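Side-chain contacts in putative regulatory protein SCO4313 (Streptomyces coelicolor, PDB 2OI8), which probably binds regulatory DNA as a transcription factor of the TetR family and controls transcription: residues H24-I29 with T65-D70; G33-S38 with D58-L63; A87-L92 with L177-R182; A95-A100 with D201-F206. All coordinates share one frame; numbering follows the deposited sequence.

Contact 1 (H24-I29 with T65-D70); sequences HAWEQI and TELIRD
Leu67 lies against the indole of Trp26, with its CG 4.3 Å above the ring plane and shifted toward the rim. It passes alongside the indole, and the two side chains point opposite ways. The contact belongs to the DNA-binding domain of the TetR fold, where segments 24-29 and 65-70 cross almost at right angles (-96°). Leu67 is the hub on helix 60-84. Its CD2 branch goes to the pyrrole side of the indole, 3.5 Å from Trp26 NE1, and meets it obliquely. Trp26 CG stands beside the backbone N (chi1 -68°), and this swings the indole toward Leu67. An alanine in place of Trp26 removes the indole and would probably leave the CD2 branch of Leu67 without its main partner here. Leu109 of helix 104-111 touches both Trp26 and Leu67. Ala25, Ile29 and Leu67 are buried, while Trp26 stays partly exposed. The CD1 branch of Leu67 serves the other two partners on helix 14-32. It meets Ile29 CD1 tip to tip at 3.8 Å and touches Ala25 CB at 4.0 Å.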
loop_
_atom_site.group_PDB
_atom_site.type_symbol
_atom_site.label_atom_id
_atom_site.label_comp_id
_atom_site.label_asym_id
_atom_site.label_seq_id
_atom_site.Cartn_x
_atom_site.Cartn_y
_atom_site.Cartn_z
ATOM N N HIS A 24 11.504 -20.335 -5.400
ATOM C CA HIS A 24 10.170 -20.928 -5.566
ATOM C C HIS A 24 9.126 -20.274 -4.691
ATOM O O HIS A 24 7.953 -20.224 -5.068
ATOM C CB HIS A 24 10.177 -22.441 -5.362
ATOM C CG HIS A 24 11.052 -23.147 -6.341
ATOM N ND1 HIS A 24 10.819 -23.104 -7.699
ATOM C CD2 HIS A 24 12.195 -23.853 -6.174
ATOM C CE1 HIS A 24 11.770 -23.775 -8.324
ATOM N NE2 HIS A 24 12.615 -24.240 -7.422
ATOM N N ALA A 25 9.558 -19.760 -3.543
ATOM C CA ALA A 25 8.664 -19.072 -2.611
ATOM C C ALA A 25 8.073 -17.814 -3.256
ATOM O O ALA A 25 6.891 -17.544 -3.104
ATOM C CB ALA A 25 9.382 -18.738 -1.313
ATOM N N TRP A 26 8.875 -17.064 -4.005
ATOM C CA TRP A 26 8.323 -15.943 -4.742
ATOM C C TRP A 26 7.251 -16.416 -5.733
ATOM O O TRP A 26 6.172 -15.817 -5.782
ATOM C CB TRP A 26 9.417 -15.101 -5.407
ATOM C CG TRP A 26 10.260 -14.369 -4.388
ATOM C CD1 TRP A 26 11.537 -14.692 -3.975
ATOM C CD2 TRP A 26 9.879 -13.205 -3.622
ATOM N NE1 TRP A 26 11.970 -13.791 -3.014
ATOM C CE2 TRP A 26 10.977 -12.876 -2.781
ATOM C CE3 TRP A 26 8.725 -12.404 -3.577
ATOM C CZ2 TRP A 26 10.946 -11.794 -1.907
ATOM C CZ3 TRP A 26 8.700 -11.334 -2.705
ATOM C CH2 TRP A 26 9.804 -11.037 -1.887
ATOM N N GLU A 27 7.520 -17.499 -6.478
ATOM C CA GLU A 27 6.550 -18.044 -7.454
ATOM C C GLU A 27 5.192 -18.262 -6.784
ATOM O O GLU A 27 4.166 -17.740 -7.257
ATOM C CB GLU A 27 7.032 -19.357 -8.099
ATOM C CG GLU A 27 8.076 -19.201 -9.190
ATOM C CD GLU A 27 8.704 -20.550 -9.655
ATOM O OE1 GLU A 27 8.839 -21.529 -8.860
ATOM O OE2 GLU A 27 9.078 -20.618 -10.839
ATOM N N GLN A 28 5.200 -19.015 -5.675
ATOM C CA GLN A 28 3.987 -19.268 -4.877
ATOM C C GLN A 28 3.342 -17.991 -4.367
ATOM O O GLN A 28 2.117 -17.913 -4.286
ATOM C CB GLN A 28 4.274 -20.180 -3.685
ATOM C CG GLN A 28 4.444 -21.643 -4.013
ATOM C CD GLN A 28 4.393 -22.513 -2.773
ATOM O OE1 GLN A 28 5.156 -23.471 -2.634
ATOM N NE2 GLN A 28 3.492 -22.174 -1.859
ATOM N N ILE A 29 4.160 -17.013 -3.983
ATOM C CA ILE A 29 3.637 -15.716 -3.538
ATOM C C ILE A 29 2.971 -15.061 -4.744
ATOM O O ILE A 29 1.791 -14.713 -4.697
ATOM C CB ILE A 29 4.742 -14.790 -2.950
ATOM C CG1 ILE A 29 5.290 -15.398 -1.659
ATOM C CG2 ILE A 29 4.209 -13.355 -2.710
ATOM C CD1 ILE A 29 6.203 -14.425 -0.914
ATOM N N THR A 65 10.157 -14.489 7.109
ATOM C CA THR A 65 11.096 -13.592 7.760
ATOM C C THR A 65 12.276 -13.309 6.855
ATOM O O THR A 65 12.604 -12.148 6.671
ATOM C CB THR A 65 11.575 -14.125 9.118
ATOM O OG1 THR A 65 10.479 -14.135 10.036
ATOM C CG2 THR A 65 12.680 -13.258 9.687
ATOM N N GLU A 66 12.886 -14.358 6.289
ATOM C CA GLU A 66 14.051 -14.224 5.392
ATOM C C GLU A 66 13.748 -13.477 4.083
ATOM O O GLU A 66 14.592 -12.713 3.574
ATOM C CB GLU A 66 14.684 -15.590 5.066
ATOM C CG GLU A 66 15.732 -16.093 6.077
ATOM C CD GLU A 66 16.598 -14.964 6.668
ATOM O OE1 GLU A 66 17.392 -14.353 5.916
ATOM O OE2 GLU A 66 16.477 -14.682 7.886
ATOM N N LEU A 67 12.570 -13.737 3.520
ATOM C CA LEU A 67 12.121 -13.003 2.343
ATOM C C LEU A 67 11.957 -11.513 2.691
ATOM O O LEU A 67 12.441 -10.654 1.962
ATOM C CB LEU A 67 10.825 -13.599 1.789
ATOM C CG LEU A 67 10.827 -15.056 1.296
ATOM C CD1 LEU A 67 9.426 -15.403 0.848
ATOM C CD2 LEU A 67 11.837 -15.328 0.162
ATOM N N ILE A 68 11.320 -11.214 3.823
ATOM C CA ILE A 68 11.230 -9.813 4.302
ATOM C C ILE A 68 12.619 -9.132 4.476
ATOM O O ILE A 68 12.820 -8.007 3.999
ATOM C CB ILE A 68 10.302 -9.666 5.559
ATOM C CG1 ILE A 68 8.848 -9.895 5.165
ATOM C CG2 ILE A 68 10.386 -8.276 6.166
ATOM C CD1 ILE A 68 7.933 -10.138 6.322
ATOM N N ARG A 69 13.568 -9.831 5.100
ATOM C CA ARG A 69 14.958 -9.355 5.293
ATOM C C ARG A 69 15.657 -9.068 3.957
ATOM O O ARG A 69 16.314 -8.017 3.796
ATOM C CB ARG A 69 15.760 -10.393 6.109
ATOM C CG ARG A 69 17.150 -9.948 6.634
ATOM C CD ARG A 69 17.793 -10.944 7.692
ATOM N NE ARG A 69 16.810 -11.440 8.674
ATOM C CZ ARG A 69 17.022 -11.598 9.985
ATOM N NH1 ARG A 69 18.194 -11.278 10.537
ATOM N NH2 ARG A 69 16.038 -12.057 10.759
ATOM N N ASP A 70 15.501 -10.002 3.012
ATOM C CA ASP A 70 16.058 -9.894 1.669
ATOM C C ASP A 70 15.485 -8.695 0.963
ATOM O O ASP A 70 16.200 -7.996 0.249
ATOM C CB ASP A 70 15.724 -11.137 0.829
ATOM C CG ASP A 70 16.646 -12.314 1.106
ATOM O OD1 ASP A 70 17.650 -12.157 1.832
ATOM O OD2 ASP A 70 16.376 -13.412 0.579
#

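Contact 2 (G33-S38 with D58-L63); sequences GASALS and DGRDEL
Ser35 meets Arg60 mainly through its backbone, since its CB points away from helix 60-84. Its CA is 3.8 Å from Arg60 NE, at the edge of the guanidinium and near its plane. The serine hydroxyl is farther off, with OG 4.4 Å from Arg60 NH2. Ser35 also packs on Ala32 of the second subunit. Leu37 comes next and uses two different parts. Its carbonyl O sits 3.2 Å from Arg60 CD, again near the guanidinium plane. Its side chain turns to the apolar side, where CD1 reaches Leu63 CD2 at 4.3 Å. Ala25 of helix 14-32 touches both leucines. Ser38 ends the segment as the N-cap of helix 39-45, with OG in a weak hydrogen bond with Ala41 N.

Arg60 gets to the loop with CG anti to its backbone N (chi1 171°) and a bend at chi3. Its NH1 lies 3.1 Å from Asp61 OD1. This salt bridge rests on charge alone, because the oxygen is well out of the guanidinium plane. Gly59 is the N-cap of helix 60-84, with backbone angles that would jam a CB against the carbonyl O of Asp58. The loop leads into the predicted helix-turn-helix of residues 38-57, and the contact ties its entry to the start of the helix that follows it, as in TetR-type DNA-binding domains.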
loop_
_atom_site.group_PDB
_atom_site.type_symbol
_atom_site.label_atom_id
_atom_site.label_comp_id
_atom_site.label_asym_id
_atom_site.label_seq_id
_atom_site.Cartn_x
_atom_site.Cartn_y
_atom_site.Cartn_z
ATOM N N GLY A 33 -0.266 -15.980 -3.477
ATOM C CA GLY A 33 -0.241 -15.025 -2.375
ATOM C C GLY A 33 0.448 -15.556 -1.136
ATOM O O GLY A 33 0.313 -16.732 -0.781
ATOM N N ALA A 34 1.195 -14.682 -0.474
ATOM C CA ALA A 34 1.783 -15.017 0.817
ATOM C C ALA A 34 0.680 -15.620 1.681
ATOM O O ALA A 34 -0.506 -15.388 1.417
ATOM C CB ALA A 34 2.356 -13.771 1.466
ATOM N N SER A 35 1.039 -16.408 2.695
ATOM C CA SER A 35 0.017 -16.995 3.615
ATOM C C SER A 35 -0.529 -18.309 3.066
ATOM O O SER A 35 -0.553 -19.316 3.780
ATOM C CB SER A 35 -1.134 -16.015 3.918
ATOM O OG SER A 35 -1.938 -16.446 5.008
ATOM N N ALA A 36 -0.956 -18.294 1.801
ATOM C CA ALA A 36 -1.170 -19.529 1.053
ATOM C C ALA A 36 0.178 -20.189 0.814
ATOM O O ALA A 36 0.245 -21.356 0.431
ATOM C CB ALA A 36 -1.865 -19.246 -0.266
ATOM N N LEU A 37 1.250 -19.436 1.046
ATOM C CA LEU A 37 2.623 -19.921 0.849
ATOM C C LEU A 37 2.982 -21.105 1.759
ATOM O O LEU A 37 2.867 -21.010 2.975
ATOM C CB LEU A 37 3.589 -18.754 1.071
ATOM C CG LEU A 37 5.084 -18.984 1.278
ATOM C CD1 LEU A 37 5.737 -19.672 0.070
ATOM C CD2 LEU A 37 5.736 -17.651 1.561
ATOM N N SER A 38 3.434 -22.213 1.173
ATOM C CA SER A 38 3.656 -23.444 1.946
ATOM C C SER A 38 4.922 -24.237 1.603
ATOM O O SER A 38 5.145 -24.609 0.454
ATOM C CB SER A 38 2.440 -24.367 1.823
ATOM O OG SER A 38 2.443 -25.052 0.585
ATOM N N ASP A 58 12.829 -23.736 9.432
ATOM C CA ASP A 58 11.967 -24.358 10.413
ATOM C C ASP A 58 10.622 -23.628 10.447
ATOM O O ASP A 58 10.333 -22.903 11.394
ATOM C CB ASP A 58 12.629 -24.383 11.790
ATOM C CG ASP A 58 11.771 -25.080 12.826
ATOM O OD1 ASP A 58 10.807 -25.773 12.409
ATOM O OD2 ASP A 58 12.034 -24.927 14.048
ATOM N N GLY A 59 9.822 -23.797 9.394
ATOM C CA GLY A 59 8.472 -23.245 9.351
ATOM C C GLY A 59 8.318 -22.055 8.443
ATOM O O GLY A 59 9.283 -21.334 8.172
ATOM N N ARG A 60 7.079 -21.841 8.010
ATOM C CA ARG A 60 6.718 -20.786 7.093
ATOM C C ARG A 60 7.141 -19.382 7.543
ATOM O O ARG A 60 7.456 -18.528 6.709
ATOM C CB ARG A 60 5.204 -20.836 6.813
ATOM C CG ARG A 60 4.624 -19.627 6.004
ATOM C CD ARG A 60 3.100 -19.728 5.898
ATOM N NE ARG A 60 2.377 -18.491 6.250
ATOM C CZ ARG A 60 2.128 -18.114 7.504
ATOM N NH1 ARG A 60 2.571 -18.840 8.516
ATOM N NH2 ARG A 60 1.454 -17.012 7.764
ATOM N N ASP A 61 7.132 -19.124 8.847
ATOM C CA ASP A 61 7.431 -17.762 9.314
ATOM C C ASP A 61 8.906 -17.462 9.177
ATOM O O ASP A 61 9.269 -16.353 8.810
ATOM C CB ASP A 61 6.968 -17.528 10.754
ATOM C CG ASP A 61 5.443 -17.417 10.881
ATOM O OD1 ASP A 61 4.754 -17.153 9.864
ATOM O OD2 ASP A 61 4.943 -17.613 12.014
ATOM N N GLU A 62 9.737 -18.459 9.458
ATOM C CA GLU A 62 11.176 -18.384 9.198
ATOM C C GLU A 62 11.499 -18.069 7.736
ATOM O O GLU A 62 12.418 -17.298 7.447
ATOM C CB GLU A 62 11.858 -19.692 9.573
ATOM C CG GLU A 62 12.212 -19.808 11.029
ATOM C CD GLU A 62 13.355 -20.778 11.259
ATOM O OE1 GLU A 62 14.114 -21.090 10.295
ATOM O OE2 GLU A 62 13.495 -21.223 12.420
ATOM N N LEU A 63 10.746 -18.679 6.825
ATOM C CA LEU A 63 10.917 -18.418 5.428
ATOM C C LEU A 63 10.439 -17.013 5.116
ATOM O O LEU A 63 11.145 -16.269 4.446
ATOM C CB LEU A 63 10.169 -19.437 4.583
ATOM C CG LEU A 63 10.231 -19.159 3.075
ATOM C CD1 LEU A 63 11.673 -19.108 2.502
ATOM C CD2 LEU A 63 9.408 -20.197 2.341
#

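Contact 3 (A87-L92 with L177-R182); sequences ADLAGL and LSFWSR
The shortest polar bonds around Phe179 are backbone bonds of its own helix: Ser181 N to Leu177 O and Arg182 N to Ser178 O, both 2.9 Å. Across the contact the side chains meet by apolar packing, and the ring edge also approaches a backbone carbonyl. Phe179 points its ring at the first turn of helix 89-102, and it is the rim of the ring that arrives there. Its CE2 lies 3.5 Å from the carbonyl O of Leu89, at the ring edge and near the ring plane. The backbone C of Leu92 is placed in the same way, near CZ. The Leu89 side chain lies alongside the ring, pointing back toward helix 170-191, and sets CD2 3.8 Å from Phe179 CD2. Leu92 adds its CB, 4.1 Å from Phe179 CZ. The ring extends this far because its CG is anti to the backbone N (chi1 171°).

Both helices belong to the C-terminal domain of the TetR family. Helix 170-191 has a second role, at the subunit interface. There Arg182 NE forms a salt bridge with Glu209 of the second subunit, and Ser178 OG is hydrogen-bonded to the same carboxylate. Replacing Phe179 by an alanine removes the ring and would probably open a gap beside Leu89 and Leu92. Phe179 also touches Ile135 of helix 129-139 and Leu213 of helix 202-213, both in its own chain.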
loop_
_atom_site.group_PDB
_atom_site.type_symbol
_atom_site.label_atom_id
_atom_site.label_comp_id
_atom_site.label_asym_id
_atom_site.label_seq_id
_atom_site.Cartn_x
_atom_site.Cartn_y
_atom_site.Cartn_z
ATOM N N ALA A 87 24.296 11.301 -5.294
ATOM C CA ALA A 87 22.944 11.763 -5.643
ATOM C C ALA A 87 22.302 12.491 -4.469
ATOM O O ALA A 87 22.642 12.247 -3.302
ATOM C CB ALA A 87 22.066 10.613 -6.100
ATOM N N ASP A 88 21.396 13.406 -4.789
ATOM C CA ASP A 88 20.620 14.122 -3.783
ATOM C C ASP A 88 19.248 13.432 -3.687
ATOM O O ASP A 88 19.041 12.353 -4.274
ATOM C CB ASP A 88 20.449 15.572 -4.234
ATOM C CG ASP A 88 19.802 15.669 -5.626
ATOM O OD1 ASP A 88 20.278 14.958 -6.560
ATOM O OD2 ASP A 88 18.801 16.425 -5.774
ATOM N N LEU A 89 18.312 14.062 -2.973
ATOM C CA LEU A 89 16.964 13.507 -2.792
ATOM C C LEU A 89 16.313 13.067 -4.104
ATOM O O LEU A 89 15.689 12.008 -4.161
ATOM C CB LEU A 89 16.038 14.475 -2.038
ATOM C CG LEU A 89 16.171 14.597 -0.519
ATOM C CD1 LEU A 89 15.154 15.608 -0.002
ATOM C CD2 LEU A 89 16.024 13.254 0.204
ATOM N N ALA A 90 16.467 13.876 -5.150
ATOM C CA ALA A 90 15.964 13.512 -6.470
ATOM C C ALA A 90 16.490 12.132 -6.855
ATOM O O ALA A 90 15.712 11.245 -7.170
ATOM C CB ALA A 90 16.350 14.563 -7.510
ATOM N N GLY A 91 17.802 11.937 -6.772
ATOM C CA GLY A 91 18.414 10.687 -7.208
ATOM C C GLY A 91 17.909 9.527 -6.387
ATOM O O GLY A 91 17.675 8.428 -6.914
ATOM N N LEU A 92 17.728 9.794 -5.095
ATOM C CA LEU A 92 17.241 8.820 -4.135
ATOM C C LEU A 92 15.792 8.427 -4.437
ATOM O O LEU A 92 15.457 7.254 -4.438
ATOM C CB LEU A 92 17.376 9.398 -2.730
ATOM C CG LEU A 92 18.572 9.049 -1.837
ATOM C CD1 LEU A 92 19.830 8.719 -2.585
ATOM C CD2 LEU A 92 18.804 10.174 -0.867
ATOM N N LEU A 177 10.655 11.700 6.639
ATOM C CA LEU A 177 9.385 10.988 6.781
ATOM C C LEU A 177 8.400 11.372 5.668
ATOM O O LEU A 177 7.741 10.512 5.131
ATOM C CB LEU A 177 8.793 11.255 8.175
ATOM C CG LEU A 177 9.611 10.731 9.363
ATOM C CD1 LEU A 177 9.012 11.187 10.651
ATOM C CD2 LEU A 177 9.686 9.219 9.339
ATOM N N SER A 178 8.346 12.657 5.313
ATOM C CA SER A 178 7.528 13.173 4.198
ATOM C C SER A 178 7.923 12.654 2.818
ATOM O O SER A 178 7.064 12.398 1.966
ATOM C CB SER A 178 7.565 14.698 4.163
ATOM O OG SER A 178 6.601 15.239 5.038
ATOM N N PHE A 179 9.220 12.541 2.591
ATOM C CA PHE A 179 9.743 11.940 1.375
ATOM C C PHE A 179 9.262 10.478 1.310
ATOM O O PHE A 179 8.702 10.025 0.315
ATOM C CB PHE A 179 11.275 12.078 1.428
ATOM C CG PHE A 179 12.029 11.335 0.359
ATOM C CD1 PHE A 179 12.293 9.977 0.488
ATOM C CD2 PHE A 179 12.551 12.018 -0.738
ATOM C CE1 PHE A 179 13.009 9.303 -0.476
ATOM C CE2 PHE A 179 13.282 11.348 -1.708
ATOM C CZ PHE A 179 13.514 9.990 -1.575
ATOM N N TRP A 180 9.481 9.753 2.398
ATOM C CA TRP A 180 9.092 8.360 2.502
ATOM C C TRP A 180 7.597 8.178 2.181
ATOM O O TRP A 180 7.223 7.379 1.323
ATOM C CB TRP A 180 9.390 7.885 3.919
ATOM C CG TRP A 180 9.492 6.421 4.105
ATOM C CD1 TRP A 180 8.798 5.663 5.000
ATOM C CD2 TRP A 180 10.351 5.530 3.405
ATOM N NE1 TRP A 180 9.165 4.353 4.895
ATOM C CE2 TRP A 180 10.116 4.237 3.920
ATOM C CE3 TRP A 180 11.298 5.691 2.386
ATOM C CZ2 TRP A 180 10.807 3.100 3.461
ATOM C CZ3 TRP A 180 11.986 4.546 1.916
ATOM C CH2 TRP A 180 11.728 3.274 2.459
ATOM N N SER A 181 6.744 8.943 2.848
ATOM C CA SER A 181 5.324 8.673 2.762
ATOM C C SER A 181 4.769 9.201 1.467
ATOM O O SER A 181 4.004 8.517 0.824
ATOM C CB SER A 181 4.595 9.273 3.947
ATOM O OG SER A 181 4.715 10.672 3.867
ATOM N N ARG A 182 5.158 10.404 1.072
ATOM C CA ARG A 182 4.700 10.973 -0.198
ATOM C C ARG A 182 4.996 10.103 -1.447
ATOM O O ARG A 182 4.110 9.901 -2.295
ATOM C CB ARG A 182 5.235 12.399 -0.389
ATOM C CG ARG A 182 4.559 13.384 0.521
ATOM C CD ARG A 182 4.960 14.824 0.276
ATOM N NE ARG A 182 4.564 15.666 1.411
ATOM C CZ ARG A 182 4.868 16.961 1.547
ATOM N NH1 ARG A 182 5.571 17.594 0.620
ATOM N NH2 ARG A 182 4.468 17.627 2.619
#

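Contact 4 (A95-A100 with D201-F206); sequences ALRAWA and DSALLF
Arg97 and Phe206 reach out from facing helices and overlap alongside each other, with the aliphatic part of the arginine laid over the ring. Arg97 CD stands over the centre of one face, 3.8 Å from the ring centroid and only 7° off the ring normal. This is a CH-pi contact. Nearer the base of the arginine, CB touches Phe206 CZ at 3.9 Å. The guanidinium does not stack on the ring, as the two planes are 53° apart. Its NH1 comes to 3.4 Å from Phe206 CD2, at an oblique angle. One face of the guanidinium is instead turned to the backbone of Ala203, with NH2 3.4 Å from Ala203 CA. Ser202 OG lies at the guanidinium edge, 4.0 Å from Arg97 NH2. The arginine spans this distance because CG is anti to its backbone N and the chain stays extended as far as NE.

The polar ends share a partner on helix 170-191. Arg97 NH1 forms a salt bridge with Glu190, and the Ser202 hydroxyl is hydrogen-bonded to the same carboxylate. Glu190 probably helps hold the guanidinium in position.

In this C-terminal TetR-family domain, the two segments run at 146° to each other, their axes 12.6 Å apart. Helix 170-191 bridges them: Leu187 touches Arg97, and Val186 touches Phe206.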
loop_
_atom_site.group_PDB
_atom_site.type_symbol
_atom_site.label_atom_id
_atom_site.label_comp_id
_atom_site.label_asym_id
_atom_site.label_seq_id
_atom_site.Cartn_x
_atom_site.Cartn_y
_atom_site.Cartn_z
ATOM N N ALA A 95 15.891 6.184 -7.429
ATOM C CA ALA A 95 16.352 4.863 -7.006
ATOM C C ALA A 95 15.151 4.063 -6.444
ATOM O O ALA A 95 14.902 2.899 -6.818
ATOM C CB ALA A 95 17.439 5.012 -5.946
ATOM N N LEU A 96 14.393 4.723 -5.586
ATOM C CA LEU A 96 13.250 4.090 -4.939
ATOM C C LEU A 96 12.179 3.655 -5.958
ATOM O O LEU A 96 11.581 2.604 -5.783
ATOM C CB LEU A 96 12.649 5.019 -3.859
ATOM C CG LEU A 96 11.422 4.471 -3.104
ATOM C CD1 LEU A 96 11.735 3.129 -2.363
ATOM C CD2 LEU A 96 10.784 5.509 -2.154
ATOM N N ARG A 97 11.979 4.460 -7.022
ATOM C CA ARG A 97 10.938 4.208 -8.026
ATOM C C ARG A 97 11.242 2.933 -8.782
ATOM O O ARG A 97 10.368 2.064 -8.934
ATOM C CB ARG A 97 10.792 5.385 -9.003
ATOM C CG ARG A 97 9.615 5.239 -9.994
ATOM C CD ARG A 97 9.184 6.551 -10.653
ATOM N NE ARG A 97 8.156 6.296 -11.659
ATOM C CZ ARG A 97 6.846 6.221 -11.389
ATOM N NH1 ARG A 97 6.420 6.410 -10.153
ATOM N NH2 ARG A 97 5.944 5.957 -12.338
ATOM N N ALA A 98 12.489 2.819 -9.219
ATOM C CA ALA A 98 12.940 1.694 -10.051
ATOM C C ALA A 98 12.983 0.398 -9.261
ATOM O O ALA A 98 12.568 -0.654 -9.754
ATOM C CB ALA A 98 14.306 2.002 -10.664
ATOM N N TRP A 99 13.481 0.484 -8.031
ATOM C CA TRP A 99 13.450 -0.651 -7.121
ATOM C C TRP A 99 11.991 -1.123 -6.943
ATOM O O TRP A 99 11.697 -2.331 -7.029
ATOM C CB TRP A 99 14.088 -0.298 -5.773
ATOM C CG TRP A 99 13.992 -1.429 -4.800
ATOM C CD1 TRP A 99 14.871 -2.455 -4.651
ATOM C CD2 TRP A 99 12.939 -1.666 -3.849
ATOM N NE1 TRP A 99 14.441 -3.322 -3.672
ATOM C CE2 TRP A 99 13.254 -2.862 -3.164
ATOM C CE3 TRP A 99 11.758 -0.993 -3.520
ATOM C CZ2 TRP A 99 12.441 -3.390 -2.170
ATOM C CZ3 TRP A 99 10.951 -1.517 -2.531
ATOM C CH2 TRP A 99 11.299 -2.704 -1.864
ATOM N N ALA A 100 11.084 -0.178 -6.691
ATOM C CA ALA A 100 9.663 -0.492 -6.588
ATOM C C ALA A 100 9.145 -1.113 -7.882
ATOM O O ALA A 100 8.530 -2.183 -7.879
ATOM C CB ALA A 100 8.849 0.766 -6.236
ATOM N N ASP A 201 -0.204 10.478 -16.638
ATOM C CA ASP A 201 1.075 9.828 -16.542
ATOM C C ASP A 201 1.553 9.965 -15.115
ATOM O O ASP A 201 2.156 10.975 -14.730
ATOM C CB ASP A 201 2.043 10.473 -17.520
ATOM C CG ASP A 201 3.366 9.752 -17.613
ATOM O OD1 ASP A 201 3.595 8.757 -16.901
ATOM O OD2 ASP A 201 4.203 10.203 -18.414
ATOM N N SER A 202 1.263 8.927 -14.328
ATOM C CA SER A 202 1.624 8.862 -12.912
ATOM C C SER A 202 3.119 9.099 -12.649
ATOM O O SER A 202 3.471 9.607 -11.593
ATOM C CB SER A 202 1.194 7.520 -12.314
ATOM O OG SER A 202 2.022 6.466 -12.781
ATOM N N ALA A 203 3.982 8.745 -13.602
ATOM C CA ALA A 203 5.403 9.071 -13.504
ATOM C C ALA A 203 5.622 10.590 -13.371
ATOM O O ALA A 203 6.559 11.035 -12.700
ATOM C CB ALA A 203 6.157 8.525 -14.702
ATOM N N LEU A 204 4.751 11.373 -14.003
ATOM C CA LEU A 204 4.844 12.840 -13.947
ATOM C C LEU A 204 4.312 13.322 -12.615
ATOM O O LEU A 204 4.921 14.198 -11.995
ATOM C CB LEU A 204 4.101 13.512 -15.111
ATOM C CG LEU A 204 4.810 13.776 -16.449
ATOM C CD1 LEU A 204 5.910 12.770 -16.790
ATOM C CD2 LEU A 204 3.794 13.871 -17.599
ATOM N N LEU A 205 3.196 12.728 -12.173
ATOM C CA LEU A 205 2.733 12.892 -10.784
ATOM C C LEU A 205 3.869 12.671 -9.769
ATOM O O LEU A 205 4.088 13.503 -8.886
ATOM C CB LEU A 205 1.529 11.997 -10.461
ATOM C CG LEU A 205 1.180 11.961 -8.964
ATOM C CD1 LEU A 205 0.839 13.337 -8.376
ATOM C CD2 LEU A 205 0.081 10.951 -8.655
ATOM N N PHE A 206 4.597 11.573 -9.931
ATOM C CA PHE A 206 5.726 11.249 -9.076
ATOM C C PHE A 206 6.769 12.356 -9.130
ATOM O O PHE A 206 7.241 12.801 -8.076
ATOM C CB PHE A 206 6.334 9.899 -9.497
ATOM C CG PHE A 206 7.486 9.447 -8.635
ATOM C CD1 PHE A 206 8.771 9.972 -8.818
ATOM C CD2 PHE A 206 7.296 8.479 -7.654
ATOM C CE1 PHE A 206 9.851 9.535 -8.020
ATOM C CE2 PHE A 206 8.375 8.041 -6.836
ATOM C CZ PHE A 206 9.651 8.567 -7.029
#

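In the fold
The contacts form two pairs. Contacts 1 and 2 share helix 60-84 in the DNA-binding part, with centres about 8 Å apart, and they touch through Ala25 and Leu63. Contacts 3 and 4 share helix 89-102 in the C-terminal domain, with centres about 11 Å apart. Each pair has a buried member and a partly buried one. Contacts 1 and 3 are core packing, built on a leucine or phenylalanine set among apolar neighbours. Contacts 2 and 4 each turn on an arginine: Arg60 meets loop backbone, while Arg97 lies over an aromatic face. The centres of contacts 1 and 3 are about 26 Å apart, on opposite sides of the chain's centre.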